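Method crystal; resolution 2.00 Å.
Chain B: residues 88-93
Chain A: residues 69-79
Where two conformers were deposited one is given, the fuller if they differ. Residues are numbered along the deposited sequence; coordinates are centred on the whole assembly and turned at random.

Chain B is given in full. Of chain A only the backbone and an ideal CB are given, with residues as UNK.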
# COMPACT_ATOMS: atom_id res chain seq x y z
N VAL B 88 -24.95 2.45 5.41
CA VAL B 88 -23.64 1.87 5.16
C VAL B 88 -23.86 0.62 4.27
O VAL B 88 -24.71 -0.20 4.59
CB VAL B 88 -22.99 1.43 6.50
CG1 VAL B 88 -21.74 0.52 6.23
CG2 VAL B 88 -22.65 2.66 7.37
N VAL B 89 -23.12 0.49 3.16
CA VAL B 89 -23.28 -0.66 2.28
C VAL B 89 -21.97 -1.43 2.20
O VAL B 89 -20.94 -0.84 1.87
CB VAL B 89 -23.75 -0.25 0.84
CG1 VAL B 89 -23.97 -1.48 -0.00
CG2 VAL B 89 -25.04 0.54 0.89
N ILE B 90 -22.01 -2.73 2.49
CA ILE B 90 -20.81 -3.58 2.53
C ILE B 90 -20.55 -4.09 1.12
O ILE B 90 -21.45 -4.64 0.49
CB ILE B 90 -20.97 -4.80 3.51
CG1 ILE B 90 -21.48 -4.35 4.87
CG2 ILE B 90 -19.64 -5.57 3.68
CD1 ILE B 90 -20.68 -3.23 5.46
N LEU B 91 -19.35 -3.88 0.63
CA LEU B 91 -18.93 -4.32 -0.68
C LEU B 91 -18.21 -5.68 -0.67
O LEU B 91 -18.39 -6.50 -1.57
CB LEU B 91 -18.00 -3.27 -1.27
CG LEU B 91 -18.43 -1.78 -1.30
CD1 LEU B 91 -17.38 -0.99 -2.10
CD2 LEU B 91 -19.87 -1.53 -1.89
N ARG B 92 -17.40 -5.92 0.36
CA ARG B 92 -16.56 -7.12 0.41
C ARG B 92 -16.24 -7.46 1.85
O ARG B 92 -16.14 -6.55 2.70
CB ARG B 92 -15.27 -6.91 -0.41
CG ARG B 92 -14.36 -8.19 -0.53
CD ARG B 92 -13.51 -8.18 -1.85
NE ARG B 92 -12.35 -9.08 -1.75
CZ ARG B 92 -11.56 -9.46 -2.77
NH1 ARG B 92 -11.79 -9.03 -4.01
NH2 ARG B 92 -10.54 -10.28 -2.55
N VAL B 93 -16.18 -8.75 2.15
CA VAL B 93 -15.71 -9.22 3.44
C VAL B 93 -14.52 -10.16 3.19
O VAL B 93 -14.63 -11.13 2.44
CB VAL B 93 -16.80 -9.96 4.19
CG1 VAL B 93 -16.33 -10.41 5.63
CG2 VAL B 93 -18.12 -9.11 4.23
N UNK A 69 -12.70 -5.54 -9.74
CA UNK A 69 -13.85 -6.30 -10.25
C UNK A 69 -14.91 -6.51 -9.18
O UNK A 69 -16.10 -6.37 -9.47
CB UNK A 69 -13.39 -7.66 -10.79
N UNK A 70 -14.47 -6.84 -7.95
CA UNK A 70 -15.32 -6.91 -6.76
C UNK A 70 -16.09 -5.62 -6.55
O UNK A 70 -17.30 -5.63 -6.30
CB UNK A 70 -14.48 -7.22 -5.52
N UNK A 71 -15.36 -4.51 -6.56
CA UNK A 71 -15.95 -3.20 -6.29
C UNK A 71 -16.93 -2.79 -7.39
O UNK A 71 -18.01 -2.30 -7.11
CB UNK A 71 -14.85 -2.15 -6.15
N UNK A 72 -16.58 -3.08 -8.63
CA UNK A 72 -17.46 -2.78 -9.75
C UNK A 72 -18.76 -3.62 -9.66
O UNK A 72 -19.83 -3.08 -9.90
CB UNK A 72 -16.74 -3.05 -11.07
N UNK A 73 -18.66 -4.89 -9.28
CA UNK A 73 -19.83 -5.75 -9.11
C UNK A 73 -20.70 -5.31 -7.92
O UNK A 73 -21.93 -5.25 -8.01
CB UNK A 73 -19.38 -7.20 -8.92
N UNK A 74 -20.04 -4.96 -6.82
CA UNK A 74 -20.76 -4.43 -5.65
C UNK A 74 -21.42 -3.06 -5.96
O UNK A 74 -22.54 -2.78 -5.50
CB UNK A 74 -19.80 -4.29 -4.47
N UNK A 75 -20.73 -2.23 -6.74
CA UNK A 75 -21.32 -0.97 -7.18
C UNK A 75 -22.54 -1.17 -8.11
O UNK A 75 -23.53 -0.41 -7.99
CB UNK A 75 -20.26 -0.13 -7.90
N UNK A 76 -22.49 -2.17 -8.99
CA UNK A 76 -23.67 -2.52 -9.80
C UNK A 76 -24.83 -3.06 -8.96
O UNK A 76 -25.99 -2.73 -9.24
CB UNK A 76 -23.28 -3.56 -10.86
N UNK A 77 -24.53 -3.83 -7.90
CA UNK A 77 -25.58 -4.24 -6.94
C UNK A 77 -26.23 -3.02 -6.31
O UNK A 77 -27.48 -2.93 -6.23
CB UNK A 77 -25.00 -5.14 -5.85
N UNK A 78 -25.39 -2.08 -5.86
CA UNK A 78 -25.94 -0.91 -5.22
C UNK A 78 -26.90 -0.20 -6.18
O UNK A 78 -27.99 0.17 -5.77
CB UNK A 78 -24.82 0.03 -4.77
N UNK A 79 -26.50 -0.04 -7.44
CA UNK A 79 -27.30 0.72 -8.42
C UNK A 79 -28.61 0.01 -8.79
O UNK A 79 -29.55 0.67 -9.24
CB UNK A 79 -26.48 0.96 -9.69

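Chain A 69-79 is a helix throughout, roughly antiparallel to strand 88-93 of chain B, at 151° with the axes 8.0 Å apart at closest approach. Phi and psi are helical at every position. From 73 on, each backbone N bonds to the O four residues back, so proline would lose a bond there; glycine would only loosen the helix. The strand offers Val B89, Leu B91 and Arg B92 toward the helix.

Position 69 points sideways, with no chain B atom near its ideal CB. Many polar residues would suit it. It is Glu A69, which makes no contact here.

Position 70 points toward the strand. Its ideal CB is 3.6 Å from Arg B92 NH1, a donor. So close a donor calls for a short side chain carrying an acceptor; serine fits well, and threonine or aspartate could be considered. It is Ser A70. Arg B92 NH1 donates a hydrogen bond to Ser A70 OG at 2.9 Å, with an N-H...O angle of 138°. The hydroxyl sits at the guanidinium edge, near its plane, where the N-H bonds point.

Position 71 points sideways, with its ideal CB 4.9 Å from Leu B91 CD1. An aliphatic residue of medium size would suit: valine, leucine, isoleucine or methionine. It is Ile A71, chi1 m. Its CG2 lies 4.4 Å from Leu B91 CD1, a loose apolar contact.

Positions 72 and 73 are out of reach of the strand, so chain B sets little preference. They are Ala A72 and Glu A73.

Position 74 points toward the strand, at Leu B91. The CA of position 74 is 5.3 Å from Leu B91 CA, and its ideal CB is already 3.8 Å from Leu B91 CD2. A small residue is favoured, alanine or perhaps serine. It is Ala A74, whose CB packs on Leu B91 CD2.

Position 75 points sideways. A polar residue is plausible, though others would fit. It is Asp A75. Its end comes nearer than its CB, with OD1 4.2 Å from Leu B91 CD2. Both carboxylate oxygens are hydrogen-bonded elsewhere in the structure.

Position 76 is out of reach, so almost any helix-compatible residue would do. It is Ala A76. Position 77 points toward the strand but meets nothing, so the strand does not decide it. It is Asp A77.

Position 78 points toward the strand, with its ideal CB 5.1 Å from Val B89 CG1. This gap invites isoleucine, leucine or methionine. It is Ile A78, chi1 m and chi2 t. Its CG1 meets Val B89 CG1 at 3.6 Å, and its CD1 reaches Leu B91 CD2 at 3.7 Å, bridging both.

Position 79 is out of reach and equally free. It is Ala A79.

Chain A 69-79: ESIAEADADIA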
# COMPACT_ATOMS: atom_id res chain seq x y z
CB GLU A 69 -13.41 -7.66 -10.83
CG GLU A 69 -12.49 -7.54 -12.11
CD GLU A 69 -10.96 -7.38 -11.82
OE1 GLU A 69 -10.52 -7.02 -10.70
OE2 GLU A 69 -10.16 -7.63 -12.75
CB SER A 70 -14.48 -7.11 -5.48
OG SER A 70 -14.32 -8.48 -5.23
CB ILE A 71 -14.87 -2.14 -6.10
CG1 ILE A 71 -14.10 -2.39 -4.79
CG2 ILE A 71 -15.46 -0.75 -6.03
CD1 ILE A 71 -12.78 -1.68 -4.79
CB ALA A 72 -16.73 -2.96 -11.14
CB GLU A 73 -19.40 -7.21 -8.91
CG GLU A 73 -19.00 -7.96 -10.18
CD GLU A 73 -18.66 -9.44 -9.92
OE1 GLU A 73 -19.50 -10.17 -9.33
OE2 GLU A 73 -17.53 -9.87 -10.30
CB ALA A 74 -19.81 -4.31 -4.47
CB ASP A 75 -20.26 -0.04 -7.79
CG ASP A 75 -19.38 0.64 -6.70
OD1 ASP A 75 -19.79 0.70 -5.49
OD2 ASP A 75 -18.27 1.09 -7.03
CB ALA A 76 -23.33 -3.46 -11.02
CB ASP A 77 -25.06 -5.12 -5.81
CG ASP A 77 -24.50 -6.46 -6.29
OD1 ASP A 77 -24.93 -7.01 -7.37
OD2 ASP A 77 -23.60 -6.97 -5.57
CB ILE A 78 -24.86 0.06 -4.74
CG1 ILE A 78 -24.13 -0.54 -3.52
CG2 ILE A 78 -25.50 1.42 -4.39
CD1 ILE A 78 -22.86 0.19 -3.17
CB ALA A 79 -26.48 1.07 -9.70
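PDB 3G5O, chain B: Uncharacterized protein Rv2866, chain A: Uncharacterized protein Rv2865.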